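Local coordinates for protein putative mannose-6-phosphate isomerase YvyI (Bacillus subtilis, PDB 1QWR) that probably catalyses the zinc-dependent interconversion of D-mannose 6-phosphate and D-fructose 6-phosphate, with one zinc ion bound per subunit, at residues S45-P51 and K62-E66; T5-L11 and F297-M303; P13-E17 and Y31-S35. All coordinates share one frame; numbering follows the deposited sequence. Where two conformers were deposited one is given.

Contact 1: residues S45-P51 and K62-E66; sequences SAHPKGP and KTLIE
In the cupin-type catalytic domain, a tightly folded loop receives the capped start of a helix, and Ile65 is the side chain that fits the two together. Thr63 is the N-cap of helix 64-70: its OG1 accepts from Glu66 N at 3.1 Å, which caps the first turn, the one that carries Leu64 and Ile65. On the other side, Ser45 forms an ST turn, with OG accepting from His47 N while it donates to Gly50 O at 2.7 Å, coming from above the carbonyl plane. One hydroxyl thus ties both ends of the type I turn His47-Gly50. The turn is further fixed by Lys49 N, which donates to His47 ND1; NE2 of this imidazole is bound by Glu114, so both ring nitrogens are engaged.

Across the contact, aliphatic side chains of the helix pack on the loop's side chains and on two of its backbone carbonyls. The long branch of Ile65 starts anti to the carbonyl carbon (chi1 -62°) and continues extended, which carries CG1 past the Ala46 carbonyl and CD1 on to the Pro51 ring, where it lies 3.9 Å from CB. Ala46 CB nestles between the two helix residues, 4.0 Å from Leu64 CB. That same Leu64 CB lies 3.4 Å from Ser45 O. Leu64, the buried one of the two, also touches Phe75 and Ile44, and its backbone is bonded to Ser52, the residue after Pro51. More outwardly, Thr63 offers its methyl to the Pro51 ring. The tightest approach is that of Ile65 CG1 to Ala46 O, 3.2 Å.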
loop_
_atom_site.group_PDB
_atom_site.type_symbol
_atom_site.label_atom_id
_atom_site.label_comp_id
_atom_site.label_asym_id
_atom_site.label_seq_id
_atom_site.Cartn_x
_atom_site.Cartn_y
_atom_site.Cartn_z
ATOM N N SER A 45 -9.488 -1.998 0.190
ATOM C CA SER A 45 -9.231 -3.418 0.039
ATOM C C SER A 45 -10.387 -4.226 -0.495
ATOM O O SER A 45 -11.533 -3.991 -0.118
ATOM C CB SER A 45 -8.847 -4.000 1.414
ATOM O OG SER A 45 -8.938 -5.433 1.469
ATOM N N ALA A 46 -10.072 -5.166 -1.382
ATOM C CA ALA A 46 -11.058 -6.112 -1.878
ATOM C C ALA A 46 -10.465 -7.504 -1.612
ATOM O O ALA A 46 -10.883 -8.512 -2.202
ATOM C CB ALA A 46 -11.320 -5.933 -3.368
ATOM N N HIS A 47 -9.484 -7.577 -0.721
ATOM C CA HIS A 47 -8.902 -8.889 -0.452
ATOM C C HIS A 47 -9.876 -9.677 0.424
ATOM O O HIS A 47 -10.422 -9.140 1.382
ATOM C CB HIS A 47 -7.537 -8.769 0.244
ATOM C CG HIS A 47 -6.740 -10.038 0.187
ATOM N ND1 HIS A 47 -6.981 -11.109 1.027
ATOM C CD2 HIS A 47 -5.794 -10.449 -0.688
ATOM C CE1 HIS A 47 -6.218 -12.125 0.665
ATOM N NE2 HIS A 47 -5.489 -11.753 -0.373
ATOM N N PRO A 48 -10.112 -10.954 0.086
ATOM C CA PRO A 48 -11.027 -11.824 0.844
ATOM C C PRO A 48 -10.757 -11.866 2.349
ATOM O O PRO A 48 -11.688 -11.977 3.152
ATOM C CB PRO A 48 -10.837 -13.192 0.189
ATOM C CG PRO A 48 -10.482 -12.861 -1.234
ATOM C CD PRO A 48 -9.521 -11.669 -1.061
ATOM N N LYS A 49 -9.493 -11.763 2.747
ATOM C CA LYS A 49 -9.144 -11.794 4.172
ATOM C C LYS A 49 -9.492 -10.525 4.962
ATOM O O LYS A 49 -9.356 -10.485 6.182
ATOM C CB LYS A 49 -7.656 -12.099 4.333
ATOM C CG LYS A 49 -7.271 -13.524 3.937
ATOM C CD LYS A 49 -5.792 -13.756 4.225
ATOM C CE LYS A 49 -5.328 -15.156 3.795
ATOM N NZ LYS A 49 -3.849 -15.343 3.961
ATOM N N GLY A 50 -9.936 -9.479 4.273
ATOM C CA GLY A 50 -10.302 -8.268 4.974
ATOM C C GLY A 50 -10.769 -7.206 4.001
ATOM O O GLY A 50 -10.081 -6.209 3.832
ATOM N N PRO A 51 -11.928 -7.392 3.339
ATOM C CA PRO A 51 -12.390 -6.376 2.382
ATOM C C PRO A 51 -13.017 -5.134 3.015
ATOM O O PRO A 51 -13.659 -5.206 4.083
ATOM C CB PRO A 51 -13.377 -7.143 1.508
ATOM C CG PRO A 51 -14.027 -8.100 2.519
ATOM C CD PRO A 51 -12.834 -8.567 3.365
ATOM N N LYS A 62 -22.066 -2.620 1.305
ATOM C CA LYS A 62 -21.510 -3.577 0.354
ATOM C C LYS A 62 -19.986 -3.628 0.465
ATOM O O LYS A 62 -19.367 -2.638 0.849
ATOM C CB LYS A 62 -21.916 -3.186 -1.063
ATOM C CG LYS A 62 -23.435 -3.281 -1.291
ATOM C CD LYS A 62 -23.762 -3.338 -2.767
ATOM C CE LYS A 62 -25.272 -3.501 -3.011
ATOM N NZ LYS A 62 -25.846 -4.745 -2.415
ATOM N N THR A 63 -19.373 -4.765 0.139
ATOM C CA THR A 63 -17.911 -4.847 0.214
ATOM C C THR A 63 -17.365 -4.415 -1.136
ATOM O O THR A 63 -18.094 -4.391 -2.125
ATOM C CB THR A 63 -17.381 -6.269 0.443
ATOM O OG1 THR A 63 -17.693 -7.080 -0.703
ATOM C CG2 THR A 63 -17.975 -6.882 1.703
ATOM N N LEU A 64 -16.072 -4.099 -1.187
ATOM C CA LEU A 64 -15.486 -3.682 -2.450
ATOM C C LEU A 64 -15.531 -4.843 -3.419
ATOM O O LEU A 64 -15.588 -4.631 -4.617
ATOM C CB LEU A 64 -14.044 -3.205 -2.250
ATOM C CG LEU A 64 -13.395 -2.489 -3.434
ATOM C CD1 LEU A 64 -14.286 -1.326 -3.918
ATOM C CD2 LEU A 64 -12.024 -1.946 -2.996
ATOM N N ILE A 65 -15.538 -6.082 -2.910
ATOM C CA ILE A 65 -15.619 -7.231 -3.813
ATOM C C ILE A 65 -16.986 -7.235 -4.523
ATOM O O ILE A 65 -17.064 -7.459 -5.735
ATOM C CB ILE A 65 -15.438 -8.575 -3.048
ATOM C CG1 ILE A 65 -14.037 -8.606 -2.405
ATOM C CG2 ILE A 65 -15.657 -9.759 -4.007
ATOM C CD1 ILE A 65 -13.795 -9.743 -1.422
ATOM N N GLU A 66 -18.058 -7.016 -3.767
ATOM C CA GLU A 66 -19.395 -6.993 -4.358
ATOM C C GLU A 66 -19.497 -5.855 -5.393
ATOM O O GLU A 66 -20.156 -5.992 -6.422
ATOM C CB GLU A 66 -20.467 -6.843 -3.266
ATOM C CG GLU A 66 -21.893 -6.770 -3.810
ATOM C CD GLU A 66 -22.958 -7.016 -2.752
ATOM O OE1 GLU A 66 -24.159 -6.863 -3.071
ATOM O OE2 GLU A 66 -22.598 -7.372 -1.611
#

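Contact 2: residues T5-L11 and F297-M303; sequences TQSPIFL and FILPAQM
Over one face of the Phe10 ring sits Phe297 CB, 4.0 Å from the ring centroid and only 17° off the normal, a CH-pi contact; at the edge of the Phe297 ring, in its plane, is Leu299 CG. The two rings lie side by side and point the same way, but obliquely, their planes 37° apart. Phe297 CG sits between its backbone N and carbonyl carbon (chi1 59°), which swings the ring away from the partner strand and presents CB to Phe10. Leu291 adjoins both phenylalanines.

Phe10 and Phe297 form the non-hydrogen-bonded pair of the antiparallel ladder. The next pair, Ile9 with Ile298, is hydrogen-bonded: Ile9 N reaches Ile298 O at 2.9 Å in the carbonyl plane, and Ile298 N donates to Ile9 O at 2.8 Å. Their side chains take the other face of the sheet, where Leu11 CD1 meets Ile298 CD1.

Beyond the ladder the Pro8 ring crosses selenomethionine Met303 at about a right angle, with CD 3.8 Å from SE. The Pro300 ring wedges between Thr5 and Ser7, its CD 3.3 Å from Ser7 O; Ser7 N, buried here, finds no partner in the model. A water accepts from Thr5 N and from Gln302 N, bridging the first modelled residue to the type I turn Pro300-Met303. Antiparallel strand pairing of this kind builds the sheets of cupin barrels; here it lays strand 9-17 along strand 296-299 of the C-terminal cupin domain.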
loop_
_atom_site.group_PDB
_atom_site.type_symbol
_atom_site.label_atom_id
_atom_site.label_comp_id
_atom_site.label_asym_id
_atom_site.label_seq_id
_atom_site.Cartn_x
_atom_site.Cartn_y
_atom_site.Cartn_z
ATOM N N THR A 5 -21.219 5.010 -11.734
ATOM C CA THR A 5 -21.716 5.981 -10.715
ATOM C C THR A 5 -20.995 7.319 -10.806
ATOM O O THR A 5 -19.945 7.435 -11.440
ATOM C CB THR A 5 -21.576 5.430 -9.286
ATOM O OG1 THR A 5 -20.308 4.775 -9.142
ATOM C CG2 THR A 5 -22.720 4.462 -8.973
ATOM N N GLN A 6 -21.560 8.320 -10.143
ATOM C CA GLN A 6 -21.033 9.670 -10.216
ATOM C C GLN A 6 -20.831 10.366 -8.881
ATOM O O GLN A 6 -21.087 11.568 -8.761
ATOM C CB GLN A 6 -21.971 10.520 -11.078
ATOM C CG GLN A 6 -22.151 9.997 -12.485
ATOM C CD GLN A 6 -23.087 10.862 -13.315
ATOM O OE1 GLN A 6 -23.206 10.680 -14.530
ATOM N NE2 GLN A 6 -23.761 11.804 -12.662
ATOM N N SER A 7 -20.393 9.629 -7.867
ATOM C CA SER A 7 -20.157 10.243 -6.570
ATOM C C SER A 7 -19.071 9.449 -5.854
ATOM O O SER A 7 -18.905 8.234 -6.093
ATOM C CB SER A 7 -21.444 10.286 -5.746
ATOM O OG SER A 7 -21.918 8.984 -5.501
ATOM N N PRO A 8 -18.316 10.122 -4.973
ATOM C CA PRO A 8 -17.228 9.479 -4.224
ATOM C C PRO A 8 -17.712 8.275 -3.435
ATOM O O PRO A 8 -18.820 8.298 -2.880
ATOM C CB PRO A 8 -16.719 10.605 -3.319
ATOM C CG PRO A 8 -17.000 11.841 -4.139
ATOM C CD PRO A 8 -18.384 11.563 -4.676
ATOM N N ILE A 9 -16.889 7.226 -3.372
ATOM C CA ILE A 9 -17.269 6.020 -2.627
ATOM C C ILE A 9 -16.282 5.880 -1.476
ATOM O O ILE A 9 -15.134 5.506 -1.699
ATOM C CB ILE A 9 -17.195 4.771 -3.543
ATOM C CG1 ILE A 9 -18.129 4.959 -4.737
ATOM C CG2 ILE A 9 -17.532 3.488 -2.749
ATOM C CD1 ILE A 9 -17.845 3.984 -5.875
ATOM N N PHE A 10 -16.721 6.179 -0.256
ATOM C CA PHE A 10 -15.830 6.094 0.896
ATOM C C PHE A 10 -15.796 4.677 1.425
ATOM O O PHE A 10 -16.791 3.947 1.343
ATOM C CB PHE A 10 -16.278 7.067 1.993
ATOM C CG PHE A 10 -15.978 8.508 1.675
ATOM C CD1 PHE A 10 -14.830 9.124 2.176
ATOM C CD2 PHE A 10 -16.816 9.231 0.832
ATOM C CE1 PHE A 10 -14.516 10.450 1.826
ATOM C CE2 PHE A 10 -16.515 10.560 0.474
ATOM C CZ PHE A 10 -15.360 11.164 0.973
ATOM N N LEU A 11 -14.642 4.296 1.963
ATOM C CA LEU A 11 -14.426 2.956 2.482
ATOM C C LEU A 11 -14.123 2.946 3.968
ATOM O O LEU A 11 -13.370 3.767 4.466
ATOM C CB LEU A 11 -13.266 2.285 1.726
ATOM C CG LEU A 11 -13.625 2.247 0.235
ATOM C CD1 LEU A 11 -12.451 1.841 -0.604
ATOM C CD2 LEU A 11 -14.808 1.283 0.064
ATOM N N PHE A 297 -11.109 6.703 -0.204
ATOM C CA PHE A 297 -12.252 6.645 -1.103
ATOM C C PHE A 297 -11.854 6.421 -2.537
ATOM O O PHE A 297 -10.683 6.597 -2.927
ATOM C CB PHE A 297 -13.081 7.936 -0.996
ATOM C CG PHE A 297 -12.310 9.197 -1.324
ATOM C CD1 PHE A 297 -12.348 9.757 -2.611
ATOM C CD2 PHE A 297 -11.573 9.831 -0.343
ATOM C CE1 PHE A 297 -11.650 10.952 -2.902
ATOM C CE2 PHE A 297 -10.868 11.023 -0.614
ATOM C CZ PHE A 297 -10.905 11.593 -1.898
ATOM N N ILE A 298 -12.846 6.018 -3.318
ATOM C CA ILE A 298 -12.660 5.786 -4.732
ATOM C C ILE A 298 -13.500 6.789 -5.498
ATOM O O ILE A 298 -14.663 7.030 -5.149
ATOM C CB ILE A 298 -13.100 4.345 -5.103
ATOM C CG1 ILE A 298 -12.050 3.355 -4.601
ATOM C CG2 ILE A 298 -13.307 4.225 -6.621
ATOM C CD1 ILE A 298 -12.471 1.904 -4.765
ATOM N N LEU A 299 -12.887 7.432 -6.500
ATOM C CA LEU A 299 -13.621 8.329 -7.365
ATOM C C LEU A 299 -13.892 7.432 -8.585
ATOM O O LEU A 299 -12.953 6.980 -9.275
ATOM C CB LEU A 299 -12.772 9.559 -7.782
ATOM C CG LEU A 299 -12.367 10.472 -6.611
ATOM C CD1 LEU A 299 -11.463 11.634 -7.088
ATOM C CD2 LEU A 299 -13.631 11.016 -5.951
ATOM N N PRO A 300 -15.173 7.161 -8.861
ATOM C CA PRO A 300 -15.642 6.319 -9.968
ATOM C C PRO A 300 -15.345 6.835 -11.367
ATOM O O PRO A 300 -14.972 7.998 -11.549
ATOM C CB PRO A 300 -17.144 6.202 -9.693
ATOM C CG PRO A 300 -17.471 7.511 -9.106
ATOM C CD PRO A 300 -16.316 7.755 -8.141
ATOM N N ALA A 301 -15.505 5.943 -12.346
ATOM C CA ALA A 301 -15.279 6.255 -13.756
ATOM C C ALA A 301 -15.989 7.522 -14.209
ATOM O O ALA A 301 -15.381 8.375 -14.862
ATOM C CB ALA A 301 -15.730 5.082 -14.628
ATOM N N GLN A 302 -17.271 7.639 -13.867
ATOM C CA GLN A 302 -18.065 8.802 -14.274
ATOM C C GLN A 302 -18.074 9.979 -13.296
ATOM O O GLN A 302 -18.959 10.833 -13.346
ATOM C CB GLN A 302 -19.505 8.363 -14.573
ATOM C CG GLN A 302 -19.602 7.239 -15.616
ATOM C CD GLN A 302 -18.699 7.448 -16.829
ATOM O OE1 GLN A 302 -18.594 8.560 -17.371
ATOM N NE2 GLN A 302 -18.054 6.366 -17.280
HETATM N N MSE A 303 -17.094 10.028 -12.399
HETATM C CA MSE A 303 -17.030 11.130 -11.452
HETATM C C MSE A 303 -17.001 12.455 -12.226
HETATM O O MSE A 303 -16.206 12.608 -13.169
HETATM C CB MSE A 303 -15.739 11.014 -10.632
HETATM C CG MSE A 303 -15.555 12.128 -9.609
HETATM SE SE MSE A 303 -16.884 12.092 -8.165
HETATM C CE MSE A 303 -16.459 13.916 -7.510
HETATM O O HOH W 1 -18.569 5.263 -12.873
#

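Contact 3: residues P13-E17 and Y31-S35; sequences PVFKE and YSIPS. With ACT (acetate ion), chain F.
Strand 14-17 and the irregular segment 31-35 run in nearly the same direction, 23° apart, but with Phe15 CA and Ile33 CA 6.7 Å from each other they meet through side chains. Phe15 is the centre. Its CG lies anti to the carbonyl carbon (chi1 -63°), sending the ring over toward Tyr31, where its edge faces the tyrosine ring in an offset edge-to-face pair, centroids 5.3 Å apart and planes at 60°. Phe15 CZ comes within 3.5 Å of Tyr31 CB, while Ile33 CG2 rests over one face of the Phe15 ring, displaced toward its rim. Nearer the backbone, Pro34 CG presses on Phe15 CB at 3.5 Å.

The segment 31-35 belongs to the connection that leads from helix 24-29 to strand 38-44, the antiparallel neighbour of strand 9-17 in the cupin-type catalytic domain; the contact folds this connection back against the strand, and Phe15 also touches Cys41 there. An alanine in place of Phe15 is likely to leave Tyr31 without its edge-on partner and open a gap beneath Ile33.

Tyr31 keeps its own hold, its hydroxyl being hydrogen-bonded to Gly294 and His296. At the far end Glu17 extends past Pro34, and its CG lies 3.3 Å from Ser35 OG, a hydroxyl bound by Ser37 N. An acetate, probably from the crystallisation liquor, takes a hydrogen bond from Ile33 N to OXT at 3.3 Å and is also bound by Arg26.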
loop_
_atom_site.group_PDB
_atom_site.type_symbol
_atom_site.label_atom_id
_atom_site.label_comp_id
_atom_site.label_asym_id
_atom_site.label_seq_id
_atom_site.Cartn_x
_atom_site.Cartn_y
_atom_site.Cartn_z
ATOM N N PRO A 13 -12.290 1.427 7.047
ATOM C CA PRO A 13 -11.063 0.657 7.282
ATOM C C PRO A 13 -11.191 -0.669 8.046
ATOM O O PRO A 13 -12.047 -0.838 8.918
ATOM C CB PRO A 13 -10.162 1.656 8.005
ATOM C CG PRO A 13 -11.118 2.563 8.716
ATOM C CD PRO A 13 -12.256 2.731 7.731
ATOM N N VAL A 14 -10.301 -1.588 7.696
ATOM C CA VAL A 14 -10.189 -2.913 8.294
ATOM C C VAL A 14 -8.818 -2.892 8.969
ATOM O O VAL A 14 -7.899 -2.269 8.438
ATOM C CB VAL A 14 -10.171 -3.992 7.192
ATOM C CG1 VAL A 14 -9.865 -5.361 7.782
ATOM C CG2 VAL A 14 -11.517 -4.004 6.481
ATOM N N PHE A 15 -8.656 -3.558 10.112
ATOM C CA PHE A 15 -7.361 -3.537 10.787
ATOM C C PHE A 15 -6.762 -4.911 11.043
ATOM O O PHE A 15 -7.485 -5.893 11.206
ATOM C CB PHE A 15 -7.472 -2.767 12.110
ATOM C CG PHE A 15 -7.844 -1.317 11.931
ATOM C CD1 PHE A 15 -6.878 -0.366 11.611
ATOM C CD2 PHE A 15 -9.167 -0.921 12.025
ATOM C CE1 PHE A 15 -7.236 0.980 11.377
ATOM C CE2 PHE A 15 -9.537 0.404 11.794
ATOM C CZ PHE A 15 -8.569 1.359 11.468
ATOM N N LYS A 16 -5.434 -4.971 11.092
ATOM C CA LYS A 16 -4.741 -6.227 11.343
ATOM C C LYS A 16 -3.686 -6.079 12.428
ATOM O O LYS A 16 -2.806 -5.232 12.331
ATOM C CB LYS A 16 -4.034 -6.737 10.080
ATOM C CG LYS A 16 -4.940 -7.016 8.900
ATOM C CD LYS A 16 -5.932 -8.140 9.198
ATOM C CE LYS A 16 -6.685 -8.543 7.938
ATOM N NZ LYS A 16 -7.836 -9.438 8.256
ATOM N N GLU A 17 -3.765 -6.922 13.452
ATOM C CA GLU A 17 -2.759 -6.912 14.514
ATOM C C GLU A 17 -1.440 -7.488 13.989
ATOM O O GLU A 17 -1.435 -8.386 13.148
ATOM C CB GLU A 17 -3.231 -7.763 15.697
ATOM C CG GLU A 17 -4.356 -7.152 16.476
ATOM C CD GLU A 17 -4.884 -8.087 17.553
ATOM O OE1 GLU A 17 -4.067 -8.673 18.300
ATOM O OE2 GLU A 17 -6.119 -8.231 17.650
ATOM N N TYR A 31 -8.171 6.523 14.436
ATOM C CA TYR A 31 -8.854 5.244 14.251
ATOM C C TYR A 31 -9.053 4.436 15.534
ATOM O O TYR A 31 -8.241 4.485 16.456
ATOM C CB TYR A 31 -8.063 4.338 13.302
ATOM C CG TYR A 31 -7.896 4.834 11.888
ATOM C CD1 TYR A 31 -8.938 5.491 11.220
ATOM C CD2 TYR A 31 -6.719 4.569 11.181
ATOM C CE1 TYR A 31 -8.810 5.861 9.874
ATOM C CE2 TYR A 31 -6.588 4.935 9.853
ATOM C CZ TYR A 31 -7.634 5.575 9.205
ATOM O OH TYR A 31 -7.490 5.902 7.879
ATOM N N SER A 32 -10.131 3.662 15.560
ATOM C CA SER A 32 -10.408 2.766 16.678
ATOM C C SER A 32 -9.748 1.486 16.249
ATOM O O SER A 32 -10.185 0.874 15.281
ATOM C CB SER A 32 -11.907 2.521 16.831
ATOM O OG SER A 32 -12.532 3.667 17.347
ATOM N N ILE A 33 -8.703 1.065 16.950
ATOM C CA ILE A 33 -8.000 -0.139 16.557
ATOM C C ILE A 33 -8.280 -1.329 17.481
ATOM O O ILE A 33 -8.613 -1.148 18.648
ATOM C CB ILE A 33 -6.492 0.139 16.464
ATOM C CG1 ILE A 33 -5.952 0.629 17.811
ATOM C CG2 ILE A 33 -6.232 1.219 15.390
ATOM C CD1 ILE A 33 -4.477 1.114 17.739
ATOM N N PRO A 34 -8.107 -2.560 16.966
ATOM C CA PRO A 34 -8.333 -3.834 17.667
ATOM C C PRO A 34 -7.424 -4.132 18.842
ATOM O O PRO A 34 -7.845 -4.796 19.794
ATOM C CB PRO A 34 -8.157 -4.884 16.563
ATOM C CG PRO A 34 -8.243 -4.073 15.267
ATOM C CD PRO A 34 -7.552 -2.822 15.627
ATOM N N SER A 35 -6.172 -3.696 18.759
ATOM C CA SER A 35 -5.227 -3.934 19.839
ATOM C C SER A 35 -4.204 -2.817 19.922
ATOM O O SER A 35 -4.198 -1.899 19.090
ATOM C CB SER A 35 -4.522 -5.291 19.656
ATOM O OG SER A 35 -3.338 -5.192 18.892
HETATM C C ACT F . -9.898 2.857 20.725
HETATM O O ACT F . -11.103 3.083 20.425
HETATM O OXT ACT F . -9.112 2.162 20.017
HETATM C CH3 ACT F . -9.302 3.666 21.869
#

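Strand 9-17 joins contacts 2 and 3: its beginning pairs with strand 296-299 and its end carries Phe15, the two centres being about 24 Å apart. Contact 1 touches each of them. Leu64 CD1 packs against Ile298 CD1 at 3.8 Å, and Lys49 O lies 2.8 Å from Lys16 NZ, a probable hydrogen bond to contact 3. Along the chain, contacts 1 and 3 follow one another inside the long loop closed by contact 2. None of the three supplies a zinc ligand: the His47 side chain of contact 1 is about 13 Å from the zinc ion, and the Glu17 side chain of contact 3 about 11 Å from that of Arg196, the probable active-site arginine.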